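Local coordinates for 1-deoxy-D-xylulose 5-phosphate reductoisomerase (Zymomonas mobilis, PDB 1R0K), which catalyses the NADPH-dependent rearrangement and reduction of 1-deoxy-D-xylulose 5-phosphate to 2-C-methyl-D-erythritol 4-phosphate in isoprenoid biosynthesis, requiring a divalent metal ion, at residues A35-R40 against R56-D61; T8-T13 against D95-A100; A213-K218 against E303-L308; E187-T192 against G342-A347. One frame throughout, in Å; residues are numbered along the deposited sequence.

Interaction 1. Residues A35-R40 against R56-D61. With ACT (acetate ion), chain F.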
loop_
_atom_site.group_PDB
_atom_site.type_symbol
_atom_site.label_atom_id
_atom_site.label_comp_id
_atom_site.label_asym_id
_atom_site.label_seq_id
_atom_site.Cartn_x
_atom_site.Cartn_y
_atom_site.Cartn_z
ATOM N N ALA B 35 -7.297 -32.949 -1.892
ATOM C CA ALA B 35 -8.724 -33.098 -2.125
ATOM C C ALA B 35 -9.354 -31.901 -2.815
ATOM O O ALA B 35 -8.908 -30.765 -2.660
ATOM C CB ALA B 35 -9.441 -33.363 -0.812
ATOM N N LEU B 36 -10.387 -32.180 -3.599
ATOM C CA LEU B 36 -11.151 -31.147 -4.278
ATOM C C LEU B 36 -12.592 -31.492 -3.950
ATOM O O LEU B 36 -12.952 -32.667 -3.919
ATOM C CB LEU B 36 -10.949 -31.202 -5.794
ATOM C CG LEU B 36 -9.564 -30.910 -6.370
ATOM C CD1 LEU B 36 -9.676 -30.881 -7.892
ATOM C CD2 LEU B 36 -9.031 -29.571 -5.849
ATOM N N THR B 37 -13.416 -30.488 -3.685
ATOM C CA THR B 37 -14.810 -30.765 -3.381
ATOM C C THR B 37 -15.698 -29.834 -4.180
ATOM O O THR B 37 -15.267 -28.766 -4.610
ATOM C CB THR B 37 -15.132 -30.554 -1.892
ATOM O OG1 THR B 37 -15.299 -29.155 -1.629
ATOM C CG2 THR B 37 -14.016 -31.110 -1.023
ATOM N N ALA B 38 -16.939 -30.256 -4.385
ATOM C CA ALA B 38 -17.912 -29.453 -5.106
ATOM C C ALA B 38 -19.258 -29.695 -4.437
ATOM O O ALA B 38 -19.362 -30.516 -3.527
ATOM C CB ALA B 38 -17.958 -29.861 -6.574
ATOM N N ASN B 39 -20.281 -28.975 -4.877
ATOM C CA ASN B 39 -21.610 -29.129 -4.304
ATOM C C ASN B 39 -22.471 -30.042 -5.174
ATOM O O ASN B 39 -22.894 -31.108 -4.732
ATOM C CB ASN B 39 -22.278 -27.761 -4.157
ATOM C CG ASN B 39 -23.613 -27.839 -3.443
ATOM O OD1 ASN B 39 -23.709 -28.380 -2.342
ATOM N ND2 ASN B 39 -24.652 -27.290 -4.065
ATOM N N ARG B 40 -22.718 -29.625 -6.414
ATOM C CA ARG B 40 -23.533 -30.418 -7.327
ATOM C C ARG B 40 -22.929 -30.614 -8.718
ATOM O O ARG B 40 -23.431 -31.424 -9.493
ATOM C CB ARG B 40 -24.929 -29.794 -7.467
ATOM C CG ARG B 40 -25.798 -29.901 -6.216
ATOM C CD ARG B 40 -27.154 -29.242 -6.433
ATOM N NE ARG B 40 -27.896 -29.835 -7.549
ATOM C CZ ARG B 40 -28.461 -31.039 -7.521
ATOM N NH1 ARG B 40 -28.377 -31.794 -6.435
ATOM N NH2 ARG B 40 -29.114 -31.489 -8.585
ATOM N N ARG B 56 -8.414 -37.282 -3.841
ATOM C CA ARG B 56 -9.825 -37.508 -3.566
ATOM C C ARG B 56 -10.697 -36.364 -4.052
ATOM O O ARG B 56 -10.279 -35.209 -4.039
ATOM C CB ARG B 56 -10.028 -37.700 -2.061
ATOM C CG ARG B 56 -11.468 -37.978 -1.654
ATOM C CD ARG B 56 -11.576 -38.137 -0.147
ATOM N NE ARG B 56 -10.653 -39.151 0.352
ATOM C CZ ARG B 56 -10.485 -39.440 1.637
ATOM N NH1 ARG B 56 -11.184 -38.795 2.563
ATOM N NH2 ARG B 56 -9.607 -40.370 1.997
ATOM N N ALA B 57 -11.907 -36.700 -4.484
ATOM C CA ALA B 57 -12.877 -35.720 -4.952
ATOM C C ALA B 57 -14.160 -35.964 -4.171
ATOM O O ALA B 57 -14.635 -37.096 -4.076
ATOM C CB ALA B 57 -13.129 -35.891 -6.442
ATOM N N VAL B 58 -14.727 -34.905 -3.609
ATOM C CA VAL B 58 -15.942 -35.056 -2.830
ATOM C C VAL B 58 -17.082 -34.217 -3.365
ATOM O O VAL B 58 -16.939 -33.013 -3.574
ATOM C CB VAL B 58 -15.709 -34.670 -1.356
ATOM C CG1 VAL B 58 -16.940 -35.006 -0.527
ATOM C CG2 VAL B 58 -14.493 -35.394 -0.812
ATOM N N ILE B 59 -18.217 -34.865 -3.603
ATOM C CA ILE B 59 -19.394 -34.155 -4.066
ATOM C C ILE B 59 -20.284 -34.037 -2.825
ATOM O O ILE B 59 -20.620 -35.033 -2.191
ATOM C CB ILE B 59 -20.103 -34.928 -5.211
ATOM C CG1 ILE B 59 -21.177 -34.042 -5.843
ATOM C CG2 ILE B 59 -20.686 -36.238 -4.694
ATOM C CD1 ILE B 59 -20.617 -32.830 -6.550
ATOM N N ALA B 60 -20.633 -32.808 -2.464
ATOM C CA ALA B 60 -21.444 -32.549 -1.280
ATOM C C ALA B 60 -22.782 -33.277 -1.260
ATOM O O ALA B 60 -23.182 -33.834 -0.239
ATOM C CB ALA B 60 -21.671 -31.048 -1.131
ATOM N N ASP B 61 -23.472 -33.262 -2.391
ATOM C CA ASP B 61 -24.774 -33.898 -2.504
ATOM C C ASP B 61 -24.654 -35.423 -2.541
ATOM O O ASP B 61 -24.149 -35.991 -3.510
ATOM C CB ASP B 61 -25.468 -33.394 -3.770
ATOM C CG ASP B 61 -26.955 -33.634 -3.749
ATOM O OD1 ASP B 61 -27.358 -34.807 -3.598
ATOM O OD2 ASP B 61 -27.717 -32.651 -3.881
HETATM C C ACT F . -21.385 -26.440 -7.348
HETATM O O ACT F . -20.589 -27.475 -7.358
HETATM O OXT ACT F . -22.656 -26.475 -7.269
HETATM C CH3 ACT F . -20.850 -25.047 -7.431
#

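Interaction 2. Residues T8-T13 against D95-A100. With ACT (acetate ion), chain F.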
loop_
_atom_site.group_PDB
_atom_site.type_symbol
_atom_site.label_atom_id
_atom_site.label_comp_id
_atom_site.label_asym_id
_atom_site.label_seq_id
_atom_site.Cartn_x
_atom_site.Cartn_y
_atom_site.Cartn_z
ATOM N N THR B 8 -5.570 -28.288 -0.878
ATOM C CA THR B 8 -6.935 -28.782 -0.933
ATOM C C THR B 8 -7.842 -27.600 -1.220
ATOM O O THR B 8 -7.678 -26.523 -0.641
ATOM C CB THR B 8 -7.358 -29.448 0.391
ATOM O OG1 THR B 8 -6.816 -30.772 0.449
ATOM C CG2 THR B 8 -8.874 -29.518 0.503
ATOM N N VAL B 9 -8.783 -27.799 -2.131
ATOM C CA VAL B 9 -9.714 -26.743 -2.482
ATOM C C VAL B 9 -11.134 -27.178 -2.145
ATOM O O VAL B 9 -11.688 -28.083 -2.772
ATOM C CB VAL B 9 -9.635 -26.398 -3.977
ATOM C CG1 VAL B 9 -10.543 -25.207 -4.287
ATOM C CG2 VAL B 9 -8.198 -26.097 -4.363
ATOM N N LEU B 10 -11.702 -26.541 -1.130
ATOM C CA LEU B 10 -13.067 -26.826 -0.708
ATOM C C LEU B 10 -13.947 -25.869 -1.512
ATOM O O LEU B 10 -13.896 -24.660 -1.305
ATOM C CB LEU B 10 -13.211 -26.566 0.793
ATOM C CG LEU B 10 -12.181 -27.286 1.673
ATOM C CD1 LEU B 10 -12.386 -26.875 3.119
ATOM C CD2 LEU B 10 -12.323 -28.810 1.515
ATOM N N GLY B 11 -14.740 -26.415 -2.432
ATOM C CA GLY B 11 -15.589 -25.588 -3.274
ATOM C C GLY B 11 -14.755 -25.193 -4.481
ATOM O O GLY B 11 -14.536 -24.014 -4.748
ATOM N N ALA B 12 -14.290 -26.197 -5.218
ATOM C CA ALA B 12 -13.428 -25.977 -6.370
ATOM C C ALA B 12 -14.118 -25.687 -7.695
ATOM O O ALA B 12 -13.443 -25.422 -8.686
ATOM C CB ALA B 12 -12.504 -27.172 -6.536
ATOM N N THR B 13 -15.447 -25.725 -7.721
ATOM C CA THR B 13 -16.172 -25.495 -8.968
ATOM C C THR B 13 -16.843 -24.134 -9.089
ATOM O O THR B 13 -17.367 -23.790 -10.149
ATOM C CB THR B 13 -17.223 -26.587 -9.185
ATOM O OG1 THR B 13 -18.093 -26.637 -8.051
ATOM C CG2 THR B 13 -16.541 -27.949 -9.361
ATOM N N ASP B 95 -1.269 -28.684 3.314
ATOM C CA ASP B 95 -0.575 -27.577 3.959
ATOM C C ASP B 95 -1.313 -26.280 3.649
ATOM O O ASP B 95 -1.301 -25.341 4.443
ATOM C CB ASP B 95 0.870 -27.469 3.467
ATOM C CG ASP B 95 1.666 -26.419 4.231
ATOM O OD1 ASP B 95 1.899 -26.615 5.448
ATOM O OD2 ASP B 95 2.053 -25.394 3.624
ATOM N N TRP B 96 -1.965 -26.237 2.493
ATOM C CA TRP B 96 -2.698 -25.049 2.085
ATOM C C TRP B 96 -4.110 -25.455 1.702
ATOM O O TRP B 96 -4.303 -26.325 0.853
ATOM C CB TRP B 96 -2.018 -24.386 0.891
ATOM C CG TRP B 96 -2.579 -23.045 0.546
ATOM C CD1 TRP B 96 -2.239 -21.847 1.105
ATOM C CD2 TRP B 96 -3.560 -22.755 -0.460
ATOM N NE1 TRP B 96 -2.940 -20.827 0.505
ATOM C CE2 TRP B 96 -3.758 -21.356 -0.457
ATOM C CE3 TRP B 96 -4.288 -23.543 -1.363
ATOM C CZ2 TRP B 96 -4.657 -20.723 -1.327
ATOM C CZ3 TRP B 96 -5.185 -22.917 -2.229
ATOM C CH2 TRP B 96 -5.360 -21.518 -2.203
ATOM N N THR B 97 -5.093 -24.819 2.330
ATOM C CA THR B 97 -6.493 -25.126 2.071
ATOM C C THR B 97 -7.298 -23.907 1.670
ATOM O O THR B 97 -7.333 -22.913 2.391
ATOM C CB THR B 97 -7.190 -25.722 3.320
ATOM O OG1 THR B 97 -6.537 -26.934 3.705
ATOM C CG2 THR B 97 -8.668 -26.009 3.026
ATOM N N MET B 98 -7.945 -23.988 0.514
ATOM C CA MET B 98 -8.800 -22.908 0.055
ATOM C C MET B 98 -10.189 -23.282 0.561
ATOM O O MET B 98 -10.765 -24.278 0.126
ATOM C CB MET B 98 -8.793 -22.822 -1.478
ATOM C CG MET B 98 -9.889 -21.934 -2.062
ATOM S SD MET B 98 -9.922 -20.252 -1.393
ATOM C CE MET B 98 -8.585 -19.527 -2.288
ATOM N N ALA B 99 -10.710 -22.500 1.502
ATOM C CA ALA B 99 -12.031 -22.754 2.068
ATOM C C ALA B 99 -13.019 -21.904 1.292
ATOM O O ALA B 99 -13.258 -20.746 1.636
ATOM C CB ALA B 99 -12.053 -22.375 3.531
ATOM N N ALA B 100 -13.600 -22.487 0.248
ATOM C CA ALA B 100 -14.525 -21.750 -0.594
ATOM C C ALA B 100 -15.943 -22.307 -0.667
ATOM O O ALA B 100 -16.697 -21.958 -1.571
ATOM C CB ALA B 100 -13.938 -21.617 -1.992
HETATM C C ACT F . -21.385 -26.440 -7.348
HETATM O O ACT F . -20.589 -27.475 -7.358
HETATM O OXT ACT F . -22.656 -26.475 -7.269
HETATM C CH3 ACT F . -20.850 -25.047 -7.431
#

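Interaction 3. Residues A213-K218 against E303-L308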
loop_
_atom_site.group_PDB
_atom_site.type_symbol
_atom_site.label_atom_id
_atom_site.label_comp_id
_atom_site.label_asym_id
_atom_site.label_seq_id
_atom_site.Cartn_x
_atom_site.Cartn_y
_atom_site.Cartn_z
ATOM N N ALA B 213 -27.020 -4.038 -3.326
ATOM C CA ALA B 213 -27.976 -2.945 -3.444
ATOM C C ALA B 213 -28.329 -2.315 -2.099
ATOM O O ALA B 213 -28.491 -1.103 -2.002
ATOM C CB ALA B 213 -29.241 -3.442 -4.142
ATOM N N THR B 214 -28.441 -3.136 -1.059
ATOM C CA THR B 214 -28.784 -2.633 0.270
ATOM C C THR B 214 -27.530 -2.283 1.064
ATOM O O THR B 214 -27.605 -1.647 2.115
ATOM C CB THR B 214 -29.553 -3.684 1.077
ATOM O OG1 THR B 214 -28.692 -4.801 1.320
ATOM C CG2 THR B 214 -30.789 -4.156 0.316
ATOM N N MET B 215 -26.382 -2.708 0.539
ATOM C CA MET B 215 -25.090 -2.503 1.170
ATOM C C MET B 215 -24.919 -3.417 2.379
ATOM O O MET B 215 -24.061 -3.188 3.230
ATOM C CB MET B 215 -24.878 -1.033 1.561
ATOM C CG MET B 215 -24.562 -0.130 0.373
ATOM S SD MET B 215 -23.764 1.427 0.847
ATOM C CE MET B 215 -22.047 0.912 0.989
ATOM N N MET B 216 -25.735 -4.466 2.443
ATOM C CA MET B 216 -25.635 -5.436 3.525
ATOM C C MET B 216 -24.300 -6.158 3.339
ATOM O O MET B 216 -23.648 -6.553 4.309
ATOM C CB MET B 216 -26.781 -6.444 3.441
ATOM C CG MET B 216 -26.777 -7.493 4.541
ATOM S SD MET B 216 -26.948 -6.790 6.200
ATOM C CE MET B 216 -28.656 -6.298 6.179
ATOM N N ASN B 217 -23.894 -6.323 2.083
ATOM C CA ASN B 217 -22.632 -6.991 1.783
ATOM C C ASN B 217 -21.504 -6.244 2.478
ATOM O O ASN B 217 -20.593 -6.867 3.015
ATOM C CB ASN B 217 -22.391 -7.065 0.264
ATOM C CG ASN B 217 -22.058 -5.710 -0.361
ATOM O OD1 ASN B 217 -22.699 -4.700 -0.074
ATOM N ND2 ASN B 217 -21.059 -5.697 -1.234
ATOM N N LYS B 218 -21.575 -4.912 2.488
ATOM C CA LYS B 218 -20.550 -4.103 3.146
ATOM C C LYS B 218 -20.611 -4.247 4.654
ATOM O O LYS B 218 -19.577 -4.236 5.324
ATOM C CB LYS B 218 -20.690 -2.619 2.792
ATOM C CG LYS B 218 -20.027 -2.232 1.498
ATOM C CD LYS B 218 -18.542 -2.569 1.513
ATOM C CE LYS B 218 -18.078 -2.830 0.097
ATOM N NZ LYS B 218 -16.653 -3.189 -0.003
ATOM N N GLU B 303 -28.016 6.926 6.544
ATOM C CA GLU B 303 -29.458 7.137 6.539
ATOM C C GLU B 303 -30.116 6.343 5.418
ATOM O O GLU B 303 -31.124 5.675 5.626
ATOM C CB GLU B 303 -29.775 8.623 6.365
ATOM C CG GLU B 303 -29.604 9.432 7.629
ATOM C CD GLU B 303 -30.555 8.979 8.721
ATOM O OE1 GLU B 303 -31.782 8.994 8.480
ATOM O OE2 GLU B 303 -30.080 8.604 9.816
ATOM N N ARG B 304 -29.534 6.410 4.227
ATOM C CA ARG B 304 -30.087 5.700 3.083
ATOM C C ARG B 304 -29.774 4.202 3.071
ATOM O O ARG B 304 -30.473 3.424 2.425
ATOM C CB ARG B 304 -29.611 6.370 1.793
ATOM C CG ARG B 304 -30.302 7.713 1.543
ATOM C CD ARG B 304 -29.581 8.561 0.507
ATOM N NE ARG B 304 -29.364 7.839 -0.736
ATOM C CZ ARG B 304 -28.168 7.586 -1.252
ATOM N NH1 ARG B 304 -27.071 7.996 -0.631
ATOM N NH2 ARG B 304 -28.071 6.918 -2.393
ATOM N N PHE B 305 -28.735 3.798 3.794
ATOM C CA PHE B 305 -28.371 2.388 3.851
ATOM C C PHE B 305 -28.238 1.931 5.304
ATOM O O PHE B 305 -27.139 1.681 5.796
ATOM C CB PHE B 305 -27.072 2.157 3.062
ATOM C CG PHE B 305 -27.165 2.598 1.627
ATOM C CD1 PHE B 305 -26.775 3.882 1.251
ATOM C CD2 PHE B 305 -27.712 1.755 0.665
ATOM C CE1 PHE B 305 -26.935 4.323 -0.068
ATOM C CE2 PHE B 305 -27.877 2.186 -0.661
ATOM C CZ PHE B 305 -27.487 3.474 -1.026
ATOM N N PRO B 306 -29.377 1.808 6.010
ATOM C CA PRO B 306 -29.411 1.386 7.416
ATOM C C PRO B 306 -28.739 0.049 7.718
ATOM O O PRO B 306 -28.408 -0.239 8.870
ATOM C CB PRO B 306 -30.908 1.391 7.748
ATOM C CG PRO B 306 -31.565 1.138 6.418
ATOM C CD PRO B 306 -30.744 1.990 5.483
ATOM N N ALA B 307 -28.531 -0.767 6.691
ATOM C CA ALA B 307 -27.871 -2.052 6.895
ATOM C C ALA B 307 -26.479 -1.817 7.481
ATOM O O ALA B 307 -25.966 -2.646 8.234
ATOM C CB ALA B 307 -27.764 -2.812 5.570
ATOM N N LEU B 308 -25.870 -0.687 7.131
ATOM C CA LEU B 308 -24.539 -0.370 7.635
ATOM C C LEU B 308 -24.602 -0.158 9.141
ATOM O O LEU B 308 -23.722 -0.607 9.876
ATOM C CB LEU B 308 -23.971 0.879 6.941
ATOM C CG LEU B 308 -23.681 0.736 5.440
ATOM C CD1 LEU B 308 -23.076 2.035 4.906
ATOM C CD2 LEU B 308 -22.724 -0.436 5.203
HETATM O O HOH W 1 -29.668 -0.805 4.038
#

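Interaction 4. Residues E187-T192 against G342-A347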
loop_
_atom_site.group_PDB
_atom_site.type_symbol
_atom_site.label_atom_id
_atom_site.label_comp_id
_atom_site.label_asym_id
_atom_site.label_seq_id
_atom_site.Cartn_x
_atom_site.Cartn_y
_atom_site.Cartn_z
ATOM N N GLU B 187 -37.058 6.660 -3.773
ATOM C CA GLU B 187 -37.094 5.836 -4.972
ATOM C C GLU B 187 -36.821 4.383 -4.602
ATOM O O GLU B 187 -37.483 3.475 -5.103
ATOM C CB GLU B 187 -36.069 6.290 -6.015
ATOM C CG GLU B 187 -36.333 5.661 -7.385
ATOM C CD GLU B 187 -35.226 5.898 -8.396
ATOM O OE1 GLU B 187 -34.500 6.903 -8.269
ATOM O OE2 GLU B 187 -35.100 5.079 -9.333
ATOM N N MET B 188 -35.854 4.158 -3.719
ATOM C CA MET B 188 -35.526 2.793 -3.316
ATOM C C MET B 188 -36.767 2.048 -2.827
ATOM O O MET B 188 -36.893 0.839 -3.023
ATOM C CB MET B 188 -34.436 2.794 -2.237
ATOM C CG MET B 188 -33.034 3.039 -2.787
ATOM S SD MET B 188 -31.688 2.681 -1.622
ATOM C CE MET B 188 -31.565 4.222 -0.747
ATOM N N ALA B 189 -37.691 2.775 -2.206
ATOM C CA ALA B 189 -38.918 2.165 -1.717
ATOM C C ALA B 189 -39.668 1.435 -2.832
ATOM O O ALA B 189 -40.341 0.442 -2.581
ATOM C CB ALA B 189 -39.815 3.229 -1.105
ATOM N N THR B 190 -39.534 1.920 -4.062
ATOM C CA THR B 190 -40.235 1.332 -5.207
ATOM C C THR B 190 -39.443 0.303 -6.006
ATOM O O THR B 190 -39.972 -0.301 -6.934
ATOM C CB THR B 190 -40.663 2.417 -6.215
ATOM O OG1 THR B 190 -39.523 2.844 -6.974
ATOM C CG2 THR B 190 -41.246 3.612 -5.492
ATOM N N VAL B 191 -38.180 0.103 -5.661
ATOM C CA VAL B 191 -37.359 -0.846 -6.403
ATOM C C VAL B 191 -37.946 -2.260 -6.450
ATOM O O VAL B 191 -38.324 -2.826 -5.422
ATOM C CB VAL B 191 -35.929 -0.889 -5.823
ATOM C CG1 VAL B 191 -35.127 -2.019 -6.462
ATOM C CG2 VAL B 191 -35.243 0.445 -6.080
ATOM N N THR B 192 -38.028 -2.819 -7.657
ATOM C CA THR B 192 -38.560 -4.169 -7.852
ATOM C C THR B 192 -37.416 -5.184 -7.895
ATOM O O THR B 192 -36.272 -4.835 -8.194
ATOM C CB THR B 192 -39.347 -4.294 -9.181
ATOM O OG1 THR B 192 -38.453 -4.111 -10.283
ATOM C CG2 THR B 192 -40.455 -3.257 -9.255
ATOM N N GLY B 342 -41.243 -5.063 0.367
ATOM C CA GLY B 342 -40.595 -4.058 -0.452
ATOM C C GLY B 342 -39.091 -4.079 -0.244
ATOM O O GLY B 342 -38.603 -4.701 0.701
ATOM N N PHE B 343 -38.358 -3.401 -1.122
ATOM C CA PHE B 343 -36.897 -3.345 -1.041
ATOM C C PHE B 343 -36.400 -2.850 0.317
ATOM O O PHE B 343 -35.480 -3.430 0.906
ATOM C CB PHE B 343 -36.347 -2.431 -2.141
ATOM C CG PHE B 343 -34.845 -2.321 -2.153
ATOM C CD1 PHE B 343 -34.058 -3.368 -2.627
ATOM C CD2 PHE B 343 -34.218 -1.169 -1.694
ATOM C CE1 PHE B 343 -32.658 -3.267 -2.645
ATOM C CE2 PHE B 343 -32.824 -1.056 -1.708
ATOM C CZ PHE B 343 -32.041 -2.106 -2.184
ATOM N N LEU B 344 -37.005 -1.776 0.813
ATOM C CA LEU B 344 -36.597 -1.208 2.093
ATOM C C LEU B 344 -37.043 -2.013 3.301
ATOM O O LEU B 344 -36.590 -1.759 4.421
ATOM C CB LEU B 344 -37.099 0.233 2.224
ATOM C CG LEU B 344 -36.530 1.214 1.194
ATOM C CD1 LEU B 344 -37.058 2.622 1.479
ATOM C CD2 LEU B 344 -35.006 1.199 1.252
ATOM N N ASP B 345 -37.930 -2.980 3.084
ATOM C CA ASP B 345 -38.406 -3.814 4.183
ATOM C C ASP B 345 -37.346 -4.838 4.587
ATOM O O ASP B 345 -37.407 -5.408 5.678
ATOM C CB ASP B 345 -39.695 -4.555 3.802
ATOM C CG ASP B 345 -40.891 -3.633 3.668
ATOM O OD1 ASP B 345 -41.025 -2.705 4.487
ATOM O OD2 ASP B 345 -41.707 -3.849 2.750
ATOM N N ILE B 346 -36.381 -5.079 3.706
ATOM C CA ILE B 346 -35.323 -6.037 4.001
ATOM C C ILE B 346 -34.593 -5.642 5.277
ATOM O O ILE B 346 -34.558 -6.408 6.242
ATOM C CB ILE B 346 -34.310 -6.136 2.842
ATOM C CG1 ILE B 346 -35.011 -6.670 1.591
ATOM C CG2 ILE B 346 -33.158 -7.053 3.231
ATOM C CD1 ILE B 346 -34.188 -6.575 0.326
ATOM N N ALA B 347 -34.016 -4.444 5.289
ATOM C CA ALA B 347 -33.298 -3.973 6.468
ATOM C C ALA B 347 -34.235 -3.837 7.665
ATOM O O ALA B 347 -33.807 -3.976 8.809
ATOM C CB ALA B 347 -32.615 -2.631 6.180
HETATM O O HOH W 2 -39.688 -2.265 -3.452
HETATM O O HOH W 3 -39.856 -0.844 0.059
#

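Interaction 1. Residues A35-R40 against R56-D61
A60 N donates to A38 O at 2.8 Å, with 159° at the hydrogen. A60 CB rests against the same oxygen. Upstream the strands form a regular parallel ladder: L36 N bonds to R56 O, V58 N to L36 O and A38 N to V58 O. D61 N carries the pairing one step past the strands, onto N39 O at 3.2 Å. T37 and V58 lie side by side, T37 CG2 4.0 Å from V58 CB, while G11 N, just past the end of strand 5-10, donates to T37 OG1. I59 sends CD1 to N39 O, 3.4 Å away, and beside A38 CB. Helix 42-51 makes this a beta-alpha-beta unit of the Rossmann-like nucleotide-binding domain, packing against L36, A38 and A57. Past the strand ends R40 and D61 lie alongside each other in a salt bridge, R40 NH1 to D61 OD2 2.8 Å. The oxygen sits at the guanidinium edge in its plane, but the carboxylate is turned 66° from it and the hydrogen bond is weak. D61 OD1 is held by S63 N. An acetate, probably from the crystallisation liquor, takes N39 N on its atom O at 2.9 Å, and R40 N on the same atom at 3.2 Å; T13 OG1 and N41 N also bind the ion. R40, N41 and T13 are predicted NADPH-binding residues, so the acetate may mark part of the cofactor site.

Interaction 2. Residues T8-T13 against D95-A100
T8, V9 and L10 run parallel to T97, M98 and A99, with strand axes 4.7 Å apart and 12° between their directions. The ladder comprises T8 N to W96 O, M98 N to T8 O, L10 N to M98 O and A100 N to L10 O. The last is short, A100 N to L10 O 2.7 Å, yet more bent at the hydrogen (135°), and A100 CB also closes on L10 O. On one face of the sheet V9 and M98 lie side by side, V9 CG1 4.0 Å from M98 CG, with V9 CG1 and M98 CG each anti to their own backbone N. M98 then bends away from V9 at its outer torsions. On the other face L10 CD1 meets T97 CG2 at 3.8 Å, while L10 CB lies 3.4 Å from M98 O. After L10 the chain enters the glycine-rich turn of a Rossmann domain, where G11 takes a positive phi (88°), and T13, a predicted NADPH-binding residue, donates from OG1 to acetate O at 2.7 Å. Helix 15-25 packs over the V9 and M98 face, with I24 against V9 and I16 and T20 against M98. Strand 31-38 flanks strand 5-10 on one side, and strand 119-122 flanks strand 96-99 on the other, placing this pair in the middle of the parallel sheet.

Interaction 3. Residues A213-K218 against E303-L308
M215 and F305 both set CG anti to the carbonyl carbon (chi1 -75° for M215), and M215 leaves a helix with positive phi; the two side chains cross obliquely. Chi2 of M215, near anti at -160°, then sets SD over one face of the F305 ring, 4.0 Å from its centroid and 21° off the normal, displaced toward the rim so that F305 CG is its nearest ring atom. M215 CG adds a contact to F305 CD2 at 3.7 Å. Two carbonyls meet the ring at its edge, A213 O 3.6 Å from F305 CE2, and T214 O beside F305 CD2. This Met-aromatic contact sits where helix 206-214 breaks before helix 216-229, a break in which T214 OG1 accepts from M216 N in an ST turn. One water links the segments, giving to T214 O and accepting from A307 N, both at 2.9 Å. M216, bent at its outer torsions, brings CE to A307 CB at 3.6 Å. L308 CD2 meets M215 O at 3.6 Å and also touches K218 CB. From there K218 leads away from L308: its NZ bonds to T174 O and forms salt bridges with E152 and E221, predicted metal-binding residues, and K218 itself is predicted to bind the substrate.

Interaction 4. Residues E187-T192 against G342-A347
F343 begins its contact with the type I turn M188-V191 at CB, which lies 3.4 Å from M188 O and 4.0 Å from V191 CB. CG, anti to the backbone N (chi1 -179°), lies obliquely near V191 CB and M188 O. Further out, CD2 lies 3.6 Å from M188 O and also near M188 CB, and CE2 touches M188 SD at 3.9 Å. The sulfur stands at the ring edge, 75° off the normal, in a Met-aromatic contact. CZ, the tip, points to helix 206-214, and the ring also meets that of F180 edge-to-face. L344 divides its branches: CD1 rests on A189, 3.7 Å from CA and also against CB, and CD2 lies on M188 CB. The polar backbone beside this apolar patch is bridged by water. One molecule gives to A189 O and accepts from F343 N at 2.9 Å, and its approach to V191 O is so short as to be doubtful; another gives to A189 O and accepts from L344 N at 3.1 Å. Each segment has internal bonds of its own: E187 O takes both T190 N and T190 OG1, and G342 N donates to the anti side of D345 OD2 at 2.7 Å. What results is plain packing, part apolar and part hydrated: the turn sits against F343 and L344 and joins the region of helix 185-188 to that of helix 345-356, two stretches that belong to different sequence-family regions of the reductoisomerase.

Interactions 1 and 2 share one parallel sheet, where strands 31-38 and 5-10 are neighbours; T37 O meets A12 N at 2.8 Å, probably a hydrogen bond, and both interactions touch the acetate among predicted NADPH-binding residues. Interactions 3 and 4 form a second cluster, their centres 12 Å apart: M188 CE touches R304 O at 3.4 Å, and F343 CZ touches T214 CG2 at 3.5 Å. The clusters are well separated, with nearest atoms of interactions 2 and 3 about 16 Å apart and centres of interactions 1 and 4 about 38 Å apart. Interaction 3 adjoins the predicted substrate and metal site through K218; interaction 4 lies farther from it, the F343 side chain about 9 Å from that of S212, a predicted substrate-binding residue.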